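Side-chain contacts in Can2 (Sulfobacillus thermosulfidooxidans, PDB 7BDV), which binds cyclic tetra-adenylate through its CARF domain and acts as a dual-specificity nuclease that potentiates type III CRISPR defence: residues Tyr14-Ser19 and Gln50-Ala55; Val26-Gln31 and Ile117-Asp122. All coordinates share one frame; numbering follows the deposited sequence.

In the fold
Both contacts lie in the CARF domain and join helices to one mixed sheet. From the N terminus, strand 13-17 runs into helix 23-31, and contact 1 closes when helix 47-55 packs back on that strand after 30 intervening residues. Contact 2 starts inside this loop, on helix 23-31, and closes 85 residues later on strand 116-120, so the two loops cross instead of nesting. Their centres are 12 Å apart, and direct packing joins them: V26 CG2 lies 3.7 Å from F52 CD2, and P28 CG lies 3.6 Å from Y14 OH. In both contacts the strand-bearing segment ends in residues that reach nucleotides of chain E.

Contact 1. Residues Tyr14-Ser19 and Gln50-Ala55; sequences YVCLLS and QRFRQA. With nucleotides of chain E.
A small, wholly apolar side-chain contact joins C16 and L18 to F52, packing helix 47-55 against strand 13-17 and the turn that follows it. The evidence is confined to one flank of the aromatic ring: C16 SG comes to 4.3 Å of F52 CE2, and L18 CD2 to 4.4 Å of the neighbouring F52 CD2. Both closest approaches are loose van der Waals contacts. The sulfur-aromatic geometry is oblique, with C16 SG 5.1 Å from the centroid of the F52 ring and 45° off the ring normal. No hydrogen bond crosses between the segments, so the contact between them is apolar packing. F52 reaches the strand because its CG stands anti to the backbone N (chi1 -174°), carrying the ring off the helix towards the sheet. V26 of helix 23-31 and L39 of strand 36-41 also touch F52, which places the phenyl group where two helices meet the sheet.

The polar end of the segment does different work. L18 turns its side chain to F52, while its O approaches C2 of A4 of chain E at 3.6 Å. Next to it, S19 OG donates a hydrogen bond of 2.6 Å to OP1 of A1 of chain E; a further, weak bond links this hydroxyl to the backbone N of G97. Parallel strands in the order 62-67, 36-41, 13-17, 90-93, 116-120, with a ligand phosphate met just beyond the C-terminal end of strand 13-17, the central one of the five, are characteristic of the Rossmann-like CARF fold and its cyclic-oligoadenylate site.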
loop_
_atom_site.group_PDB
_atom_site.type_symbol
_atom_site.label_atom_id
_atom_site.label_comp_id
_atom_site.label_asym_id
_atom_site.label_seq_id
_atom_site.Cartn_x
_atom_site.Cartn_y
_atom_site.Cartn_z
ATOM N N TYR A 14 -25.893 -5.983 18.327
ATOM C CA TYR A 14 -24.501 -5.535 18.069
ATOM C C TYR A 14 -24.539 -4.488 16.951
ATOM O O TYR A 14 -25.069 -4.768 15.865
ATOM C CB TYR A 14 -23.684 -6.788 17.777
ATOM C CG TYR A 14 -22.274 -6.594 17.310
ATOM C CD1 TYR A 14 -21.261 -6.335 18.203
ATOM C CD2 TYR A 14 -21.945 -6.739 15.981
ATOM C CE1 TYR A 14 -19.938 -6.250 17.792
ATOM C CE2 TYR A 14 -20.632 -6.638 15.542
ATOM C CZ TYR A 14 -19.636 -6.354 16.455
ATOM O OH TYR A 14 -18.344 -6.237 16.040
ATOM N N VAL A 15 -24.087 -3.277 17.247
ATOM C CA VAL A 15 -24.114 -2.136 16.296
ATOM C C VAL A 15 -22.682 -1.888 15.828
ATOM O O VAL A 15 -21.796 -1.636 16.692
ATOM C CB VAL A 15 -24.744 -0.886 16.921
ATOM C CG1 VAL A 15 -24.733 0.303 15.970
ATOM C CG2 VAL A 15 -26.153 -1.170 17.419
ATOM N N CYS A 16 -22.436 -1.949 14.526
ATOM C CA CYS A 16 -21.076 -1.642 14.036
ATOM C C CYS A 16 -21.097 -0.694 12.846
ATOM O O CYS A 16 -22.126 -0.566 12.127
ATOM C CB CYS A 16 -20.241 -2.893 13.857
ATOM S SG CYS A 16 -21.071 -4.189 12.936
ATOM N N LEU A 17 -19.988 0.031 12.715
ATOM C CA LEU A 17 -19.824 1.113 11.708
ATOM C C LEU A 17 -18.952 0.551 10.597
ATOM O O LEU A 17 -17.778 0.279 10.889
ATOM C CB LEU A 17 -19.140 2.316 12.377
ATOM C CG LEU A 17 -19.989 3.155 13.314
ATOM C CD1 LEU A 17 -20.651 2.310 14.377
ATOM C CD2 LEU A 17 -19.138 4.227 13.970
ATOM N N LEU A 18 -19.459 0.431 9.366
ATOM C CA LEU A 18 -18.708 -0.197 8.256
ATOM C C LEU A 18 -17.783 0.839 7.598
ATOM O O LEU A 18 -18.182 2.004 7.431
ATOM C CB LEU A 18 -19.678 -0.771 7.225
ATOM C CG LEU A 18 -20.570 -1.899 7.749
ATOM C CD1 LEU A 18 -21.129 -2.722 6.596
ATOM C CD2 LEU A 18 -19.821 -2.817 8.707
ATOM N N SER A 19 -16.633 0.374 7.140
ATOM C CA SER A 19 -15.531 1.221 6.623
ATOM C C SER A 19 -14.562 0.344 5.846
ATOM O O SER A 19 -14.889 -0.887 5.662
ATOM C CB SER A 19 -14.883 1.967 7.773
ATOM O OG SER A 19 -14.328 1.100 8.723
ATOM N N GLN A 50 -22.323 -6.533 1.877
ATOM C CA GLN A 50 -22.251 -7.860 1.185
ATOM C C GLN A 50 -20.976 -8.597 1.628
ATOM O O GLN A 50 -21.044 -9.813 1.932
ATOM C CB GLN A 50 -22.347 -7.643 -0.326
ATOM C CG GLN A 50 -22.332 -8.896 -1.198
ATOM C CD GLN A 50 -22.679 -8.593 -2.648
ATOM O OE1 GLN A 50 -23.688 -7.946 -2.948
ATOM N NE2 GLN A 50 -21.871 -9.079 -3.581
ATOM N N ARG A 51 -19.847 -7.888 1.724
ATOM C CA ARG A 51 -18.599 -8.484 2.288
ATOM C C ARG A 51 -18.829 -8.967 3.722
ATOM O O ARG A 51 -18.360 -10.067 4.030
ATOM C CB ARG A 51 -17.446 -7.505 2.218
ATOM C CG ARG A 51 -17.024 -7.245 0.783
ATOM C CD ARG A 51 -15.786 -6.388 0.832
ATOM N NE ARG A 51 -15.286 -6.032 -0.477
ATOM C CZ ARG A 51 -14.209 -5.288 -0.664
ATOM N NH1 ARG A 51 -13.531 -4.819 0.374
ATOM N NH2 ARG A 51 -13.827 -5.001 -1.893
ATOM N N PHE A 52 -19.512 -8.186 4.551
ATOM C CA PHE A 52 -19.792 -8.537 5.964
ATOM C C PHE A 52 -20.614 -9.835 6.013
ATOM O O PHE A 52 -20.343 -10.658 6.886
ATOM C CB PHE A 52 -20.546 -7.425 6.681
ATOM C CG PHE A 52 -20.733 -7.671 8.153
ATOM C CD1 PHE A 52 -21.795 -8.431 8.615
ATOM C CD2 PHE A 52 -19.806 -7.203 9.081
ATOM C CE1 PHE A 52 -21.937 -8.706 9.969
ATOM C CE2 PHE A 52 -19.953 -7.470 10.424
ATOM C CZ PHE A 52 -21.018 -8.221 10.875
ATOM N N ARG A 53 -21.622 -9.959 5.141
ATOM C CA ARG A 53 -22.501 -11.160 5.082
ATOM C C ARG A 53 -21.654 -12.367 4.680
ATOM O O ARG A 53 -21.797 -13.422 5.304
ATOM C CB ARG A 53 -23.661 -10.922 4.106
ATOM C CG ARG A 53 -24.628 -9.828 4.539
ATOM C CD ARG A 53 -25.812 -9.651 3.576
ATOM N NE ARG A 53 -26.838 -8.758 4.101
ATOM C CZ ARG A 53 -27.802 -9.124 4.959
ATOM N NH1 ARG A 53 -27.882 -10.369 5.409
ATOM N NH2 ARG A 53 -28.682 -8.231 5.379
ATOM N N GLN A 54 -20.801 -12.211 3.669
ATOM C CA GLN A 54 -19.929 -13.279 3.122
ATOM C C GLN A 54 -18.918 -13.720 4.183
ATOM O O GLN A 54 -18.703 -14.951 4.329
ATOM C CB GLN A 54 -19.230 -12.777 1.852
ATOM C CG GLN A 54 -18.514 -13.847 1.052
ATOM C CD GLN A 54 -19.409 -15.035 0.780
ATOM O OE1 GLN A 54 -20.607 -14.903 0.556
ATOM N NE2 GLN A 54 -18.828 -16.220 0.834
ATOM N N ALA A 55 -18.322 -12.773 4.916
ATOM C CA ALA A 55 -17.325 -13.076 5.965
ATOM C C ALA A 55 -17.996 -13.835 7.117
ATOM O O ALA A 55 -17.323 -14.679 7.725
ATOM C CB ALA A 55 -16.676 -11.813 6.461
ATOM P P A E 4 -10.697 9.346 10.357
ATOM O OP1 A E 4 -11.903 10.157 10.658
ATOM O OP2 A E 4 -9.749 8.583 11.217
ATOM O "O5'" A E 4 -11.447 8.287 9.414
ATOM C "C5'" A E 4 -10.772 7.168 8.898
ATOM C "C4'" A E 4 -11.796 6.060 8.811
ATOM O "O4'" A E 4 -12.954 6.530 8.054
ATOM C "C3'" A E 4 -11.298 4.812 8.094
ATOM O "O3'" A E 4 -11.738 3.680 8.861
ATOM C "C2'" A E 4 -11.963 4.930 6.725
ATOM O "O2'" A E 4 -12.057 3.712 6.015
ATOM C "C1'" A E 4 -13.305 5.539 7.115
ATOM N N9 A E 4 -14.039 6.171 6.041
ATOM C C8 A E 4 -13.568 7.108 5.115
ATOM N N7 A E 4 -14.515 7.493 4.278
ATOM C C5 A E 4 -15.644 6.764 4.650
ATOM C C6 A E 4 -16.956 6.697 4.127
ATOM N N6 A E 4 -17.345 7.414 3.084
ATOM N N1 A E 4 -17.851 5.843 4.709
ATOM C C2 A E 4 -17.420 5.103 5.741
ATOM N N3 A E 4 -16.215 5.091 6.326
ATOM C C4 A E 4 -15.359 5.941 5.720
ATOM P P A E 1 -10.962 2.295 8.806
ATOM O OP1 A E 1 -11.808 1.193 8.195
ATOM O OP2 A E 1 -9.580 2.287 8.174
ATOM O "O5'" A E 1 -10.856 2.066 10.375
ATOM C "C5'" A E 1 -10.383 0.796 10.811
ATOM C "C4'" A E 1 -10.044 0.926 12.260
ATOM O "O4'" A E 1 -9.947 -0.400 12.821
ATOM C "C3'" A E 1 -8.694 1.582 12.570
ATOM O "O3'" A E 1 -8.715 2.022 13.894
ATOM C "C2'" A E 1 -7.761 0.387 12.575
ATOM O "O2'" A E 1 -6.591 0.672 13.308
ATOM C "C1'" A E 1 -8.654 -0.591 13.343
ATOM N N9 A E 1 -8.389 -1.989 13.247
ATOM C C8 A E 1 -8.490 -2.867 14.287
ATOM N N7 A E 1 -8.239 -4.098 13.944
ATOM C C5 A E 1 -7.991 -4.030 12.591
ATOM C C6 A E 1 -7.678 -5.013 11.643
ATOM N N6 A E 1 -7.566 -6.304 11.924
ATOM N N1 A E 1 -7.518 -4.606 10.372
ATOM C C2 A E 1 -7.639 -3.312 10.086
ATOM N N3 A E 1 -7.889 -2.304 10.884
ATOM C C4 A E 1 -8.091 -2.730 12.140
#

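Contact 2. Residues Val26-Gln31 and Ile117-Asp122. With nucleotides of chain E.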
loop_
_atom_site.group_PDB
_atom_site.type_symbol
_atom_site.label_atom_id
_atom_site.label_comp_id
_atom_site.label_asym_id
_atom_site.label_seq_id
_atom_site.Cartn_x
_atom_site.Cartn_y
_atom_site.Cartn_z
ATOM N N VAL A 26 -16.046 -7.930 12.332
ATOM C CA VAL A 26 -16.342 -9.356 12.002
ATOM C C VAL A 26 -15.790 -10.261 13.108
ATOM O O VAL A 26 -16.461 -11.247 13.449
ATOM C CB VAL A 26 -15.795 -9.709 10.608
ATOM C CG1 VAL A 26 -15.680 -11.200 10.366
ATOM C CG2 VAL A 26 -16.604 -9.047 9.522
ATOM N N ILE A 27 -14.600 -9.948 13.643
ATOM C CA ILE A 27 -13.901 -10.817 14.615
ATOM C C ILE A 27 -14.785 -11.067 15.838
ATOM O O ILE A 27 -14.926 -12.215 16.248
ATOM C CB ILE A 27 -12.506 -10.258 14.962
ATOM C CG1 ILE A 27 -11.527 -10.452 13.793
ATOM C CG2 ILE A 27 -11.991 -10.890 16.234
ATOM N N PRO A 28 -15.391 -10.048 16.486
ATOM C CA PRO A 28 -16.296 -10.300 17.609
ATOM C C PRO A 28 -17.551 -11.145 17.296
ATOM O O PRO A 28 -18.028 -11.828 18.180
ATOM C CB PRO A 28 -16.691 -8.895 18.065
ATOM C CG PRO A 28 -15.569 -8.011 17.549
ATOM C CD PRO A 28 -15.219 -8.610 16.222
ATOM N N VAL A 29 -18.055 -11.081 16.075
ATOM C CA VAL A 29 -19.286 -11.800 15.599
ATOM C C VAL A 29 -18.957 -13.284 15.389
ATOM O O VAL A 29 -19.822 -14.132 15.723
ATOM C CB VAL A 29 -19.838 -11.138 14.317
ATOM C CG1 VAL A 29 -20.903 -11.980 13.626
ATOM C CG2 VAL A 29 -20.372 -9.743 14.623
ATOM N N ILE A 30 -17.761 -13.594 14.884
ATOM C CA ILE A 30 -17.300 -14.994 14.654
ATOM C C ILE A 30 -16.993 -15.639 16.009
ATOM O O ILE A 30 -17.344 -16.831 16.183
ATOM C CB ILE A 30 -16.075 -15.045 13.714
ATOM C CG1 ILE A 30 -16.315 -14.342 12.381
ATOM C CG2 ILE A 30 -15.624 -16.478 13.511
ATOM C CD1 ILE A 30 -17.473 -14.871 11.587
ATOM N N GLN A 31 -16.352 -14.885 16.916
ATOM C CA GLN A 31 -15.973 -15.346 18.270
ATOM C C GLN A 31 -17.239 -15.735 19.055
ATOM O O GLN A 31 -17.243 -16.842 19.619
ATOM C CB GLN A 31 -15.172 -14.267 18.995
ATOM C CG GLN A 31 -14.617 -14.745 20.330
ATOM C CD GLN A 31 -13.435 -13.929 20.801
ATOM O OE1 GLN A 31 -12.410 -13.827 20.122
ATOM N NE2 GLN A 31 -13.563 -13.344 21.983
ATOM N N ILE A 117 -17.335 -1.506 22.898
ATOM C CA ILE A 117 -16.093 -2.280 22.684
ATOM C C ILE A 117 -15.270 -1.624 21.567
ATOM O O ILE A 117 -15.832 -0.972 20.699
ATOM C CB ILE A 117 -16.428 -3.741 22.386
ATOM C CG1 ILE A 117 -17.028 -3.923 20.988
ATOM C CG2 ILE A 117 -17.330 -4.299 23.477
ATOM C CD1 ILE A 117 -17.044 -5.357 20.536
ATOM N N TYR A 118 -13.957 -1.811 21.642
ATOM C CA TYR A 118 -12.983 -1.357 20.634
ATOM C C TYR A 118 -11.956 -2.475 20.478
ATOM O O TYR A 118 -11.483 -2.981 21.494
ATOM C CB TYR A 118 -12.361 -0.029 21.061
ATOM C CG TYR A 118 -11.299 0.458 20.108
ATOM C CD1 TYR A 118 -9.995 -0.009 20.198
ATOM C CD2 TYR A 118 -11.595 1.383 19.116
ATOM C CE1 TYR A 118 -9.020 0.430 19.308
ATOM C CE2 TYR A 118 -10.632 1.813 18.211
ATOM C CZ TYR A 118 -9.334 1.351 18.335
ATOM O OH TYR A 118 -8.390 1.757 17.441
ATOM N N VAL A 119 -11.666 -2.870 19.231
ATOM C CA VAL A 119 -10.778 -3.992 18.894
ATOM C C VAL A 119 -9.379 -3.449 18.623
ATOM O O VAL A 119 -9.227 -2.744 17.647
ATOM C CB VAL A 119 -11.288 -4.825 17.718
ATOM C CG1 VAL A 119 -10.300 -5.913 17.425
ATOM C CG2 VAL A 119 -12.650 -5.444 18.021
ATOM N N ASP A 120 -8.424 -3.790 19.491
ATOM C CA ASP A 120 -6.983 -3.426 19.379
ATOM C C ASP A 120 -6.250 -4.641 18.805
ATOM O O ASP A 120 -6.005 -5.576 19.564
ATOM C CB ASP A 120 -6.439 -3.010 20.738
ATOM C CG ASP A 120 -4.917 -2.826 20.778
ATOM O OD1 ASP A 120 -4.303 -2.753 19.699
ATOM O OD2 ASP A 120 -4.362 -2.736 21.894
ATOM N N SER A 121 -5.922 -4.619 17.508
ATOM C CA SER A 121 -5.252 -5.737 16.816
ATOM C C SER A 121 -3.771 -5.814 17.209
ATOM O O SER A 121 -3.221 -6.928 17.107
ATOM C CB SER A 121 -5.463 -5.702 15.346
ATOM O OG SER A 121 -6.733 -6.278 15.056
ATOM N N ASP A 122 -3.186 -4.711 17.700
ATOM C CA ASP A 122 -1.768 -4.666 18.163
ATOM C C ASP A 122 -1.595 -5.623 19.345
ATOM O O ASP A 122 -0.740 -6.526 19.252
ATOM C CB ASP A 122 -1.318 -3.246 18.527
ATOM P P A E 1 -10.962 2.295 8.806
ATOM O OP1 A E 1 -11.808 1.193 8.195
ATOM O OP2 A E 1 -9.580 2.287 8.174
ATOM O "O5'" A E 1 -10.856 2.066 10.375
ATOM C "C5'" A E 1 -10.383 0.796 10.811
ATOM C "C4'" A E 1 -10.044 0.926 12.260
ATOM O "O4'" A E 1 -9.947 -0.400 12.821
ATOM C "C3'" A E 1 -8.694 1.582 12.570
ATOM O "O3'" A E 1 -8.715 2.022 13.894
ATOM C "C2'" A E 1 -7.761 0.387 12.575
ATOM O "O2'" A E 1 -6.591 0.672 13.308
ATOM C "C1'" A E 1 -8.654 -0.591 13.343
ATOM N N9 A E 1 -8.389 -1.989 13.247
ATOM C C8 A E 1 -8.490 -2.867 14.287
ATOM N N7 A E 1 -8.239 -4.098 13.944
ATOM C C5 A E 1 -7.991 -4.030 12.591
ATOM C C6 A E 1 -7.678 -5.013 11.643
ATOM N N6 A E 1 -7.566 -6.304 11.924
ATOM N N1 A E 1 -7.518 -4.606 10.372
ATOM C C2 A E 1 -7.639 -3.312 10.086
ATOM N N3 A E 1 -7.889 -2.304 10.884
ATOM C C4 A E 1 -8.091 -2.730 12.140
ATOM P P A E 2 -8.890 3.572 14.310
ATOM O OP1 A E 2 -9.076 3.547 15.781
ATOM O OP2 A E 2 -9.697 4.428 13.389
ATOM O "O5'" A E 2 -7.381 4.106 14.187
ATOM C "C5'" A E 2 -6.842 4.325 12.878
ATOM C "C4'" A E 2 -5.947 5.539 13.003
ATOM O "O4'" A E 2 -5.015 5.276 14.084
ATOM C "C3'" A E 2 -5.087 5.929 11.807
ATOM O "O3'" A E 2 -5.025 7.388 11.697
ATOM C "C2'" A E 2 -3.734 5.323 12.187
ATOM O "O2'" A E 2 -2.581 5.939 11.628
ATOM C "C1'" A E 2 -3.721 5.611 13.668
ATOM N N9 A E 2 -2.795 4.852 14.461
ATOM C C8 A E 2 -2.657 3.471 14.506
ATOM N N7 A E 2 -1.719 3.103 15.346
ATOM C C5 A E 2 -1.214 4.298 15.854
ATOM C C6 A E 2 -0.193 4.566 16.770
ATOM N N6 A E 2 0.513 3.603 17.318
ATOM N N1 A E 2 0.071 5.860 17.097
ATOM C C2 A E 2 -0.651 6.816 16.490
ATOM N N3 A E 2 -1.648 6.679 15.606
ATOM C C4 A E 2 -1.870 5.378 15.325
#
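A proline within a helix makes the contact: the CG corner of the P28 ring meets the CG2 methyl of V119, on strand 116-120, with the two atoms 3.9 Å apart. The helix is kinked here, since P28 N has no hydrogen to give and V29 N makes just a weak 3.1 Å bond to V26 O. In V119, CG2 lies beside the backbone N and anti to the carbonyl carbon, which brings this methyl to P28, while CG1 is the branch anti to N (chi1 178°). I117 adds a second, looser touch, its extended chain (chi2 166°) bringing CD1 to 4.3 Å of P28 CG.

This is the helix-on-sheet packing of the Rossmann-like CARF core, and the same strand continues into the nucleotide site. Y118 extends on the other face of the strand from V119: its OH donates a 2.5 Å hydrogen bond to OP1 of A2 of chain E, with that oxygen lying at the ring edge, in plane. Beyond the strand, S121 OG gives a 2.9 Å hydrogen bond to N7 of A1 of chain E, addressing the Hoogsteen edge of the adenine, while V119 O lies 3.4 Å from C8 of that base. I100 of the second subunit packs on Y118, and the carbonyl O of S121 accepts a hydrogen bond from K286 NZ, on strand 286-291 of the endonuclease domain.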